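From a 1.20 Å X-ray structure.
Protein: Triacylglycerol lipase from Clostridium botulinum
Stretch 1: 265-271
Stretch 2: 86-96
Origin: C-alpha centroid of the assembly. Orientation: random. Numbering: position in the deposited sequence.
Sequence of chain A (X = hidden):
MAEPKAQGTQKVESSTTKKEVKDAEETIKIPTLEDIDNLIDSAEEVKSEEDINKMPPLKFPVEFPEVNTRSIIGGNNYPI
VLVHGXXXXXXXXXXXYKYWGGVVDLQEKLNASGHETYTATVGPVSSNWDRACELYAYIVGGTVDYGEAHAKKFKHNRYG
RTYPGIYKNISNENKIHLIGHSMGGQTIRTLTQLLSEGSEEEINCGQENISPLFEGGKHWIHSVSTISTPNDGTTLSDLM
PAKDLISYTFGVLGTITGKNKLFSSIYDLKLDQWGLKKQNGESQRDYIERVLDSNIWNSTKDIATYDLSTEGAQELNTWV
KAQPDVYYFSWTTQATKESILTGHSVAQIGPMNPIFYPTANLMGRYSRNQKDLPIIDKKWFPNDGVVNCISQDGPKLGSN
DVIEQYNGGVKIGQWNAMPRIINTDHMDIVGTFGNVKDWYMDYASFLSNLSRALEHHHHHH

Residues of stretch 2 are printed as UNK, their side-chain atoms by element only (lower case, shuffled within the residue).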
ATOM      1  N   SER A 265       7.805   7.678  21.533  1.00 14.64           N
ATOM      2  CA  SER A 265       7.562   6.254  21.321  1.00 15.87           C
ATOM      3  C   SER A 265       6.110   5.987  20.979  1.00 15.06           C
ATOM      4  O   SER A 265       5.368   5.434  21.781  1.00 16.20           O
ATOM      5  CB  SER A 265       7.955   5.457  22.565  1.00 17.46           C
ATOM      6  OG  SER A 265       9.302   5.701  22.884  1.00 19.32           O
ATOM      7  N   ILE A 266       5.710   6.374  19.774  1.00 12.81           N
ATOM      8  CA  ILE A 266       4.327   6.222  19.342  1.00 13.28           C
ATOM      9  C   ILE A 266       4.245   5.489  18.002  1.00 13.58           C
ATOM     10  O   ILE A 266       3.190   5.455  17.374  1.00 14.24           O
ATOM     11  CB  ILE A 266       3.594   7.588  19.305  1.00 13.43           C
ATOM     12  CG1 ILE A 266       4.206   8.530  18.264  1.00 14.85           C
ATOM     13  CG2 ILE A 266       3.603   8.207  20.696  1.00 13.24           C
ATOM     14  CD1 ILE A 266       3.466   9.867  18.117  1.00 14.42           C
ATOM     15  N   TYR A 267       5.353   4.891  17.570  1.00 12.94           N
ATOM     16  CA  TYR A 267       5.351   4.019  16.398  1.00 12.12           C
ATOM     17  C   TYR A 267       6.549   3.074  16.439  1.00 12.40           C
ATOM     18  O   TYR A 267       7.557   3.357  17.068  1.00 12.92           O
ATOM     19  CB  TYR A 267       5.319   4.826  15.089  1.00 13.48           C
ATOM     20  CG  TYR A 267       6.474   5.766  14.907  1.00 13.01           C
ATOM     21  CD1 TYR A 267       6.456   7.035  15.477  1.00 13.62           C
ATOM     22  CD2 TYR A 267       7.594   5.387  14.193  1.00 14.22           C
ATOM     23  CE1 TYR A 267       7.514   7.902  15.324  1.00 14.23           C
ATOM     24  CE2 TYR A 267       8.652   6.241  14.030  1.00 14.58           C
ATOM     25  CZ  TYR A 267       8.621   7.493  14.605  1.00 15.32           C
ATOM     26  OH  TYR A 267       9.704   8.318  14.429  1.00 16.38           O
ATOM     27  N   ASP A 268       6.406   1.946  15.758  1.00 12.34           N
ATOM     28  CA  ASP A 268       7.356   0.836  15.790  1.00 12.12           C
ATOM     29  C   ASP A 268       7.607   0.469  14.331  1.00 10.48           C
ATOM     30  O   ASP A 268       6.662   0.307  13.561  1.00 10.29           O
ATOM     31  CB  ASP A 268       6.688  -0.306  16.577  1.00 14.16           C
ATOM     32  CG  ASP A 268       7.508  -1.599  16.652  1.00 15.30           C
ATOM     33  OD1 ASP A 268       8.574  -1.741  16.014  1.00 13.98           O
ATOM     34  OD2 ASP A 268       7.042  -2.507  17.390  1.00 17.48           O
ATOM     35  N   LEU A 269       8.870   0.396  13.929  1.00  9.87           N
ATOM     36  CA  LEU A 269       9.218   0.063  12.539  1.00 10.27           C
ATOM     37  C   LEU A 269       9.171  -1.437  12.253  1.00  9.41           C
ATOM     38  O   LEU A 269       9.245  -1.847  11.098  1.00  9.59           O
ATOM     39  CB  LEU A 269      10.583   0.618  12.160  1.00 11.55           C
ATOM     40  CG  LEU A 269      10.702   2.134  12.287  1.00 14.22           C
ATOM     41  CD1 LEU A 269      12.142   2.567  12.079  1.00 16.42           C
ATOM     42  CD2 LEU A 269       9.772   2.848  11.315  1.00 15.72           C
ATOM     43  N   LYS A 270       9.029  -2.251  13.297  1.00  8.90           N
ATOM     44  CA  LYS A 270       8.719  -3.677  13.153  1.00  8.68           C
ATOM     45  C   LYS A 270       9.761  -4.445  12.341  1.00  8.78           C
ATOM     46  O   LYS A 270       9.427  -5.382  11.617  1.00 10.66           O
ATOM     47  CB  LYS A 270       7.309  -3.860  12.569  1.00  9.29           C
ATOM     48  CG  LYS A 270       6.270  -2.980  13.258  1.00 10.03           C
ATOM     49  CD  LYS A 270       4.814  -3.261  12.848  1.00 10.53           C
ATOM     50  CE  LYS A 270       3.862  -2.342  13.591  1.00 10.39           C
ATOM     51  NZ  LYS A 270       4.005  -0.923  13.223  1.00 10.09           N
ATOM     52  N   LEU A 271      11.034  -4.104  12.537  1.00  8.60           N
ATOM     53  CA  LEU A 271      12.142  -4.774  11.858  1.00  9.15           C
ATOM     54  C   LEU A 271      12.763  -5.871  12.737  1.00  8.44           C
ATOM     55  O   LEU A 271      13.960  -6.129  12.661  1.00  8.52           O
ATOM     56  CB  LEU A 271      13.180  -3.732  11.412  1.00  9.50           C
ATOM     57  CG  LEU A 271      12.659  -2.833  10.278  1.00 10.64           C
ATOM     58  CD1 LEU A 271      13.526  -1.603  10.134  1.00 11.81           C
ATOM     59  CD2 LEU A 271      12.556  -3.578   8.955  1.00 11.24           C
ATOM     60  N   UNK A  86       3.568   1.912   2.531  1.00  8.18           N
ATOM     61  CA  UNK A  86       4.902   2.224   3.044  1.00  9.28           C
ATOM     62  C   UNK A  86       4.788   3.262   4.152  1.00  9.10           C
ATOM     63  O   UNK A  86       4.067   4.256   3.994  1.00  9.66           O
ATOM     64  c   UNK A  86       5.721   2.757   1.865  1.00 12.07           C
ATOM     65  c   UNK A  86       7.590   4.391   2.009  1.00 16.31           C
ATOM     66  c   UNK A  86       9.385   2.473   2.757  1.00 15.01           C
ATOM     67  c   UNK A  86       7.152   3.106   2.175  1.00 13.67           C
ATOM     68  c   UNK A  86       9.788   3.755   2.610  1.00 16.09           C
ATOM     69  c   UNK A  86       8.902   4.712   2.234  1.00 17.68           C
ATOM     70  c   UNK A  86       8.072   2.144   2.532  1.00 14.27           C
ATOM     71  N   UNK A  87       5.448   3.007   5.278  1.00  8.86           N
ATOM     72  CA  UNK A  87       5.417   3.925   6.412  1.00  9.44           C
ATOM     73  C   UNK A  87       4.000   4.213   6.922  1.00  9.41           C
ATOM     74  O   UNK A  87       3.704   5.313   7.387  1.00 11.72           O
ATOM     75  c   UNK A  87       6.228   5.199   6.118  1.00 10.80           C
ATOM     76  c   UNK A  87       8.240   6.356   8.509  1.00 16.30           C
ATOM     77  s   UNK A  87       8.261   4.676   7.948  1.00 14.16           S
ATOM     78  c   UNK A  87       7.750   4.948   6.227  1.00 13.07           C
ATOM     79  N   UNK A  88       3.137   3.194   6.853  1.00  9.44           N
ATOM     80  CA  UNK A  88       1.858   3.200   7.547  1.00  9.41           C
ATOM     81  C   UNK A  88       1.941   2.425   8.847  1.00  9.10           C
ATOM     82  O   UNK A  88       2.769   1.517   8.975  1.00  9.69           O
ATOM     83  N   UNK A  89       1.108   2.806   9.817  1.00  9.38           N
ATOM     84  CA  UNK A  89       1.151   2.245  11.166  1.00  9.97           C
ATOM     85  C   UNK A  89      -0.220   1.759  11.617  1.00 10.30           C
ATOM     86  O   UNK A  89      -1.206   1.927  10.900  1.00  9.83           O
ATOM     87  c   UNK A  89       5.814   4.106  10.985  1.00 11.38           C
ATOM     88  c   UNK A  89       3.172   3.598  11.753  1.00  9.85           C
ATOM     89  c   UNK A  89       5.528   3.021  11.779  1.00 10.76           C
ATOM     90  c   UNK A  89       4.782   4.935  10.559  1.00 12.60           C
ATOM     91  c   UNK A  89       4.207   2.774  12.168  1.00 10.58           C
ATOM     92  c   UNK A  89       1.755   3.279  12.111  1.00  9.62           C
ATOM     93  c   UNK A  89       3.471   4.678  10.935  1.00 11.76           C
ATOM     94  N   UNK A  90      -0.264   1.146  12.793  1.00 11.21           N
ATOM     95  CA  UNK A  90      -1.465   0.491  13.283  1.00 11.74           C
ATOM     96  C   UNK A  90      -2.406   1.397  14.033  1.00 11.38           C
ATOM     97  O   UNK A  90      -2.093   2.550  14.347  1.00 11.28           O
ATOM     98  N   UNK A  91      -3.578   0.851  14.327  1.00 12.22           N
ATOM     99  CA  UNK A  91      -4.626   1.583  15.031  1.00 13.05           C
ATOM    100  C   UNK A  91      -4.214   2.035  16.423  1.00 14.63           C
ATOM    101  O   UNK A  91      -4.751   3.010  16.929  1.00 16.01           O
ATOM    102  c   UNK A  91      -9.692   1.243  14.520  1.00 12.43           C
ATOM    103  c   UNK A  91      -6.576   0.517  13.809  1.00 12.96           C
ATOM    104  n   UNK A  91      -9.690   1.739  13.293  1.00 11.75           N
ATOM    105  c   UNK A  91      -7.862  -0.307  13.960  1.00 12.92           C
ATOM    106  n   UNK A  91     -10.550   1.724  15.404  1.00 13.29           N
ATOM    107  c   UNK A  91      -5.890   0.729  15.131  1.00 12.73           C
ATOM    108  n   UNK A  91      -8.839   0.288  14.869  1.00 13.32           N
ATOM    109  N   UNK A  92      -3.271   1.313  17.033  1.00 14.66           N
ATOM    110  CA  UNK A  92      -2.755   1.626  18.361  1.00 16.33           C
ATOM    111  C   UNK A  92      -1.512   2.516  18.316  1.00 15.74           C
ATOM    112  O   UNK A  92      -0.861   2.719  19.334  1.00 18.43           O
ATOM    113  o   UNK A  92      -1.271  -0.518  17.159  1.00 21.00           O
ATOM    114  c   UNK A  92      -1.277  -0.447  18.404  1.00 21.18           C
ATOM    115  o   UNK A  92      -0.395  -0.980  19.117  1.00 24.13           O
ATOM    116  c   UNK A  92      -2.400   0.327  19.092  1.00 18.64           C
ATOM    117  N   UNK A  93      -1.179   3.042  17.146  1.00 12.94           N
ATOM    118  CA  UNK A  93       0.006   3.880  16.987  1.00 12.30           C
ATOM    119  C   UNK A  93      -0.382   5.303  16.594  1.00 12.79           C
ATOM    120  O   UNK A  93      -1.528   5.562  16.232  1.00 13.70           O
ATOM    121  o   UNK A  93       2.026   0.621  14.404  1.00 12.58           O
ATOM    122  c   UNK A  93       2.426   1.223  15.417  1.00 12.58           C
ATOM    123  o   UNK A  93       3.631   1.273  15.722  1.00 15.07           O
ATOM    124  c   UNK A  93       0.954   3.254  15.946  1.00 11.66           C
ATOM    125  c   UNK A  93       1.418   1.849  16.353  1.00 12.38           C
ATOM    126  N   UNK A  94       0.576   6.216  16.723  1.00 12.65           N
ATOM    127  CA  UNK A  94       0.419   7.622  16.329  1.00 13.01           C
ATOM    128  C   UNK A  94      -0.667   8.346  17.112  1.00 14.53           C
ATOM    129  O   UNK A  94      -1.294   9.277  16.599  1.00 14.63           O
ATOM    130  c   UNK A  94       0.851   7.471  12.443  1.00 14.41           C
ATOM    131  c   UNK A  94       0.155   7.757  14.821  1.00 12.77           C
ATOM    132  c   UNK A  94       2.607   7.509  14.261  1.00 14.12           C
ATOM    133  c   UNK A  94       1.176   7.106  13.888  1.00 13.60           C
ATOM    134  N   UNK A  95      -0.861   7.929  18.361  1.00 15.63           N
ATOM    135  CA  UNK A  95      -1.789   8.591  19.273  1.00 16.25           C
ATOM    136  C   UNK A  95      -3.169   8.723  18.655  1.00 16.53           C
ATOM    137  O   UNK A  95      -3.863   9.722  18.852  1.00 17.61           O
ATOM    138  c   UNK A  95      -0.147   9.120  21.804  1.00 19.26           C
ATOM    139  c   UNK A  95       0.666  11.200  20.743  1.00 19.32           C
ATOM    140  c   UNK A  95       0.066   9.845  20.490  1.00 18.16           C
ATOM    141  c   UNK A  95      -1.236   9.956  19.691  1.00 16.93           C
ATOM    142  N   UNK A  96      -3.581   7.692  17.931  1.00 17.31           N
ATOM    143  CA  UNK A  96      -4.944   7.624  17.437  1.00 17.48           C
ATOM    144  C   UNK A  96      -5.155   8.145  16.028  1.00 15.89           C
ATOM    145  O   UNK A  96      -6.252   7.983  15.490  1.00 15.97           O
TER
HETATM  146  O   HOH W   1       3.097  -0.667  10.604  1.00  9.28           O

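Position 86 carries seven side-chain carbons, one leading into a six-membered ring, and no oxygen on the ring; it lies out of reach of stretch 1. It is Phe86. Position 87 has an unbranched chain of two carbons, a sulfur and a terminal carbon, and the sulfur of position 87 lies 4.1 Å from Leu269 CD2, an apolar contact. This is the pattern of methionine, Met87. Position 88 has no side-chain atoms and is Gly88; its O accepts a hydrogen bond from water 1 (2.7 Å), which in turn accepts one from Lys270 NZ (2.8 Å).

Position 89 again shows one carbon and a ring of six carbons, with its CA-to-CB bond directed toward stretch 1. Tyr267 CB lies over one face of the ring at 89, 3.9 Å from its centroid and 21° off its normal, a CH-pi contact. The residue is Phe89. The Tyr267 and Phe89 rings are oblique, with planes at 59°, while Asp268 O lies at the edge of the Phe89 ring, 3.4 Å from Phe89 CE1.

Position 90 lacks side-chain atoms, hence Gly90, and opens a type I turn that ends at position 93. Position 91 has three carbons, a nitrogen, then a carbon bearing two more nitrogens, a guanidinium that identifies Arg91; it is remote from stretch 1. Position 92 has two carbons, the second carrying two oxygens: Asp92, also without contact.

Position 93 has three carbons, the third bearing two oxygens, one of them 2.8 Å from Lys270 NZ. This one-carbon-longer carboxylate is Glu93. Its OE1 forms a salt bridge with that ammonium and accepts a hydrogen bond from Gly90 N (2.8 Å), whereas OE2 takes a weak one from Asp268 N (2.9 Å, 129°).

Position 94 has four carbons forked at the second, and a branch-end carbon of position 94 lies 3.9 Å from Tyr267 CB, so it is Leu94; Leu94 N donates to Ile266 O at 2.8 Å and 165°. Position 95 has the same fork, and the branching carbon of position 95 lies 3.9 Å from Ile266 CG2, giving Leu95. Position 96 has no side chain and is Gly96; its phi/psi of 95/-9 would jam a CB against the preceding carbonyl oxygen.

The contact therefore joins a polar anchor to apolar packing. Lys270 NZ also donates to Asp268 O (2.9 Å), so Glu93, water 1 and its own stretch share this ammonium. The nearly straight Leu94-Ile266 bond fixes the backbones beside Glu93, while Phe89, Leu94 and Leu95 pack against Tyr267 and Ile266. Together the two stretches bury 440 Å².

Stretch 2 (86-96) FMGFGRDELLG
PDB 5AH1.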